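Local coordinates for protein P35 antigen (Borrelia burgdorferi, PDB 4ALY) that is an outer surface lipoprotein of the Lyme disease spirochaete, critical for establishing infection after a tick bite, at residues R106-F115 and H122-R132. Residues are numbered along the deposited sequence; the frame is centred on the assembly and turned at random.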
loop_
_atom_site.group_PDB
_atom_site.type_symbol
_atom_site.label_atom_id
_atom_site.label_comp_id
_atom_site.label_asym_id
_atom_site.label_seq_id
_atom_site.Cartn_x
_atom_site.Cartn_y
_atom_site.Cartn_z
ATOM N N ARG A 106 13.827 6.640 -9.038
ATOM C CA ARG A 106 15.039 6.283 -8.361
ATOM C C ARG A 106 16.002 7.468 -8.110
ATOM O O ARG A 106 16.543 7.553 -7.009
ATOM C CB ARG A 106 15.747 5.203 -9.128
ATOM C CG ARG A 106 17.194 5.122 -8.740
ATOM C CD ARG A 106 17.906 4.237 -9.737
ATOM N NE ARG A 106 18.807 3.354 -9.051
ATOM C CZ ARG A 106 19.007 2.081 -9.378
ATOM N NH1 ARG A 106 18.385 1.502 -10.432
ATOM N NH2 ARG A 106 19.834 1.384 -8.607
ATOM N N ALA A 107 16.201 8.366 -9.083
ATOM C CA ALA A 107 17.271 9.399 -8.947
ATOM C C ALA A 107 17.059 10.321 -7.757
ATOM O O ALA A 107 18.034 10.696 -7.143
ATOM C CB ALA A 107 17.428 10.241 -10.243
ATOM N N GLU A 108 15.788 10.693 -7.448
ATOM C CA GLU A 108 15.475 11.699 -6.412
ATOM C C GLU A 108 14.725 11.213 -5.226
ATOM O O GLU A 108 14.545 11.992 -4.248
ATOM C CB GLU A 108 14.592 12.819 -6.929
ATOM C CG GLU A 108 14.894 13.323 -8.315
ATOM C CD GLU A 108 16.185 14.056 -8.398
ATOM O OE1 GLU A 108 16.919 14.135 -7.364
ATOM O OE2 GLU A 108 16.459 14.557 -9.506
ATOM N N ILE A 109 14.195 9.991 -5.294
ATOM C CA ILE A 109 13.447 9.461 -4.164
ATOM C C ILE A 109 14.135 8.205 -3.700
ATOM O O ILE A 109 14.802 8.212 -2.653
ATOM C CB ILE A 109 11.964 9.220 -4.539
ATOM C CG1 ILE A 109 11.424 10.398 -5.337
ATOM C CG2 ILE A 109 11.089 8.921 -3.299
ATOM C CD1 ILE A 109 9.981 10.261 -5.812
ATOM N N PHE A 110 14.029 7.101 -4.459
ATOM C CA PHE A 110 14.355 5.813 -3.834
ATOM C C PHE A 110 15.823 5.801 -3.426
ATOM O O PHE A 110 16.248 5.230 -2.408
ATOM C CB PHE A 110 14.030 4.643 -4.740
ATOM C CG PHE A 110 12.570 4.491 -5.077
ATOM C CD1 PHE A 110 11.571 4.945 -4.231
ATOM C CD2 PHE A 110 12.194 3.804 -6.234
ATOM C CE1 PHE A 110 10.223 4.750 -4.528
ATOM C CE2 PHE A 110 10.843 3.556 -6.533
ATOM C CZ PHE A 110 9.850 4.036 -5.687
ATOM N N SER A 111 16.628 6.499 -4.191
ATOM C CA SER A 111 18.054 6.474 -3.797
ATOM C C SER A 111 18.397 7.528 -2.710
ATOM O O SER A 111 19.546 7.654 -2.405
ATOM C CB SER A 111 18.992 6.575 -5.003
ATOM O OG SER A 111 18.954 7.885 -5.506
ATOM N N LYS A 112 17.414 8.243 -2.173
ATOM C CA LYS A 112 17.619 9.215 -1.071
ATOM C C LYS A 112 16.884 8.865 0.221
ATOM O O LYS A 112 17.087 9.548 1.222
ATOM C CB LYS A 112 17.104 10.617 -1.395
ATOM C CG LYS A 112 17.393 11.167 -2.789
ATOM C CD LYS A 112 18.837 11.598 -2.877
ATOM C CE LYS A 112 19.001 12.660 -3.958
ATOM N NZ LYS A 112 20.488 12.610 -4.069
ATOM N N ILE A 113 16.030 7.850 0.224
ATOM C CA ILE A 113 15.248 7.567 1.400
ATOM C C ILE A 113 15.586 6.150 1.884
ATOM O O ILE A 113 16.119 5.375 1.112
ATOM C CB ILE A 113 13.728 7.656 1.086
ATOM C CG1 ILE A 113 13.373 6.610 -0.009
ATOM C CG2 ILE A 113 13.332 9.100 0.720
ATOM C CD1 ILE A 113 11.912 6.256 -0.093
ATOM N N PHE A 114 15.238 5.848 3.137
ATOM C CA PHE A 114 15.377 4.521 3.785
ATOM C C PHE A 114 14.051 3.879 4.133
ATOM O O PHE A 114 13.117 4.552 4.536
ATOM C CB PHE A 114 16.159 4.627 5.078
ATOM C CG PHE A 114 17.490 5.205 4.861
ATOM C CD1 PHE A 114 18.526 4.410 4.374
ATOM C CD2 PHE A 114 17.708 6.576 5.052
ATOM C CE1 PHE A 114 19.757 4.962 4.105
ATOM C CE2 PHE A 114 18.961 7.125 4.787
ATOM C CZ PHE A 114 19.983 6.309 4.344
ATOM N N PHE A 115 14.014 2.559 4.067
ATOM C CA PHE A 115 12.791 1.868 4.315
ATOM C C PHE A 115 12.267 2.172 5.720
ATOM O O PHE A 115 11.120 2.581 5.890
ATOM C CB PHE A 115 12.963 0.353 4.061
ATOM C CG PHE A 115 11.681 -0.424 4.190
ATOM C CD1 PHE A 115 10.606 -0.177 3.342
ATOM C CD2 PHE A 115 11.534 -1.395 5.166
ATOM C CE1 PHE A 115 9.415 -0.903 3.479
ATOM C CE2 PHE A 115 10.340 -2.136 5.299
ATOM C CZ PHE A 115 9.284 -1.888 4.455
ATOM N N HIS A 122 19.729 2.551 0.822
ATOM C CA HIS A 122 18.510 3.248 0.387
ATOM C C HIS A 122 17.537 2.303 -0.306
ATOM O O HIS A 122 17.885 1.195 -0.702
ATOM C CB HIS A 122 18.906 4.349 -0.562
ATOM C CG HIS A 122 19.799 5.396 0.060
ATOM N ND1 HIS A 122 21.095 5.546 -0.286
ATOM C CD2 HIS A 122 19.540 6.354 1.038
ATOM C CE1 HIS A 122 21.633 6.560 0.420
ATOM N NE2 HIS A 122 20.695 7.029 1.252
ATOM N N PHE A 123 16.314 2.761 -0.474
ATOM C CA PHE A 123 15.196 1.958 -1.006
ATOM C C PHE A 123 15.350 1.569 -2.485
ATOM O O PHE A 123 14.678 0.664 -2.986
ATOM C CB PHE A 123 13.951 2.786 -0.748
ATOM C CG PHE A 123 12.657 2.040 -0.864
ATOM C CD1 PHE A 123 12.369 1.005 -0.046
ATOM C CD2 PHE A 123 11.712 2.448 -1.779
ATOM C CE1 PHE A 123 11.139 0.337 -0.184
ATOM C CE2 PHE A 123 10.522 1.809 -1.903
ATOM C CZ PHE A 123 10.214 0.774 -1.089
ATOM N N ASP A 124 16.292 2.214 -3.168
ATOM C CA ASP A 124 16.600 1.813 -4.519
ATOM C C ASP A 124 17.404 0.519 -4.579
ATOM O O ASP A 124 17.576 -0.026 -5.665
ATOM C CB ASP A 124 17.277 2.944 -5.330
ATOM C CG ASP A 124 18.790 3.138 -4.997
ATOM O OD1 ASP A 124 19.225 2.968 -3.845
ATOM O OD2 ASP A 124 19.528 3.518 -5.914
ATOM N N SER A 125 17.876 -0.003 -3.453
ATOM C CA SER A 125 18.784 -1.151 -3.562
ATOM C C SER A 125 18.085 -2.515 -3.987
ATOM O O SER A 125 16.905 -2.695 -3.720
ATOM C CB SER A 125 19.552 -1.330 -2.238
ATOM O OG SER A 125 19.850 -2.748 -2.082
ATOM N N HIS A 126 18.824 -3.474 -4.556
ATOM C CA HIS A 126 18.266 -4.824 -4.857
ATOM C C HIS A 126 17.585 -5.426 -3.626
ATOM O O HIS A 126 16.748 -6.305 -3.708
ATOM C CB HIS A 126 19.356 -5.742 -5.397
ATOM C CG HIS A 126 18.852 -7.106 -5.862
ATOM N ND1 HIS A 126 18.783 -8.201 -5.033
ATOM C CD2 HIS A 126 18.396 -7.543 -7.124
ATOM C CE1 HIS A 126 18.306 -9.258 -5.726
ATOM N NE2 HIS A 126 18.062 -8.855 -7.002
ATOM N N GLU A 127 17.890 -4.910 -2.450
ATOM C CA GLU A 127 17.374 -5.524 -1.252
ATOM C C GLU A 127 15.906 -5.173 -1.050
ATOM O O GLU A 127 15.235 -5.813 -0.290
ATOM C CB GLU A 127 18.242 -5.091 -0.049
ATOM C CG GLU A 127 17.686 -5.506 1.299
ATOM C CD GLU A 127 18.450 -5.012 2.534
ATOM O OE1 GLU A 127 19.646 -4.630 2.443
ATOM O OE2 GLU A 127 17.849 -5.026 3.651
ATOM N N TYR A 128 15.431 -4.139 -1.726
ATOM C CA TYR A 128 14.068 -3.644 -1.586
ATOM C C TYR A 128 13.252 -3.840 -2.855
ATOM O O TYR A 128 12.217 -3.212 -3.033
ATOM C CB TYR A 128 14.106 -2.182 -1.159
ATOM C CG TYR A 128 14.707 -2.084 0.202
ATOM C CD1 TYR A 128 13.982 -2.463 1.308
ATOM C CD2 TYR A 128 16.028 -1.667 0.381
ATOM C CE1 TYR A 128 14.533 -2.445 2.579
ATOM C CE2 TYR A 128 16.584 -1.624 1.643
ATOM C CZ TYR A 128 15.835 -2.028 2.741
ATOM O OH TYR A 128 16.353 -1.986 4.031
ATOM N N THR A 129 13.733 -4.710 -3.744
ATOM C CA THR A 129 12.953 -5.129 -4.914
ATOM C C THR A 129 11.484 -5.442 -4.571
ATOM O O THR A 129 10.552 -4.790 -5.119
ATOM C CB THR A 129 13.600 -6.362 -5.595
ATOM O OG1 THR A 129 14.978 -6.084 -5.849
ATOM C CG2 THR A 129 12.886 -6.694 -6.896
ATOM N N GLU A 130 11.289 -6.406 -3.660
ATOM C CA GLU A 130 9.935 -6.759 -3.190
ATOM C C GLU A 130 9.061 -5.584 -2.716
ATOM O O GLU A 130 7.902 -5.425 -3.154
ATOM C CB GLU A 130 9.975 -7.790 -2.107
ATOM C CG GLU A 130 9.292 -9.086 -2.477
ATOM C CD GLU A 130 8.277 -9.502 -1.407
ATOM O OE1 GLU A 130 8.175 -8.785 -0.386
ATOM O OE2 GLU A 130 7.555 -10.520 -1.580
ATOM N N GLU A 131 9.611 -4.766 -1.833
ATOM C CA GLU A 131 8.911 -3.640 -1.264
ATOM C C GLU A 131 8.596 -2.562 -2.327
ATOM O O GLU A 131 7.503 -1.994 -2.416
ATOM C CB GLU A 131 9.785 -3.049 -0.181
ATOM C CG GLU A 131 9.811 -3.882 1.058
ATOM C CD GLU A 131 10.975 -4.846 1.093
ATOM O OE1 GLU A 131 11.665 -5.121 0.064
ATOM O OE2 GLU A 131 11.192 -5.352 2.205
ATOM N N ARG A 132 9.537 -2.321 -3.186
ATOM C CA ARG A 132 9.226 -1.508 -4.310
ATOM C C ARG A 132 7.980 -2.036 -5.123
ATOM O O ARG A 132 7.037 -1.277 -5.400
ATOM C CB ARG A 132 10.444 -1.407 -5.153
ATOM C CG ARG A 132 11.174 -0.121 -5.041
ATOM C CD ARG A 132 12.167 -0.079 -6.210
ATOM N NE ARG A 132 13.313 -0.424 -5.449
ATOM C CZ ARG A 132 14.227 -1.341 -5.702
ATOM N NH1 ARG A 132 14.263 -2.035 -6.839
ATOM N NH2 ARG A 132 15.174 -1.426 -4.784
#
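An aromatic cluster of Phe110, Phe115, Phe123 and Tyr128 joins the end of helix 106-110 and the loop after it to the type I turn His122-Ser125 leading into helix 129-137, within the all-helical Bbcrasp-1-type domain. Phe123 links Phe110 to Phe115. With its CG anti to the backbone N (chi1 -164°), its ring turns an edge to the face of Phe110 in a T-shaped pair, centroids 5.3 Å apart. It meets Phe115 rim to rim, the planes nearly parallel (5°) but stepped; Phe123 CE1 lies 3.6 Å from Phe115 CD1. Tyr128 CE1 packs 3.5 Å from Phe115 CB, and Phe175 of helix 163-189 adds an edge-to-face contact with Phe115. Phe123 N donates to Ile113 O (3.1 Å), and Asp124 N weakly to Phe110 O. His122 lies between Ser111 O over one ring face and the Phe114 ring, which is nearly parallel but slid aside. Asp124 OD2 offers its anti lone pair to Arg106 NE (3.2 Å) in a salt bridge, guanidinium and carboxylate planes 89° apart, while Arg106 NH1 hydrogen-bonds to Asn100 O. Arg132, salt-bridged to Glu98, lays its CG and CD against the Phe110 ring and clasps Phe123 O side-on through NE (3.0 Å) and NH2 (2.8 Å).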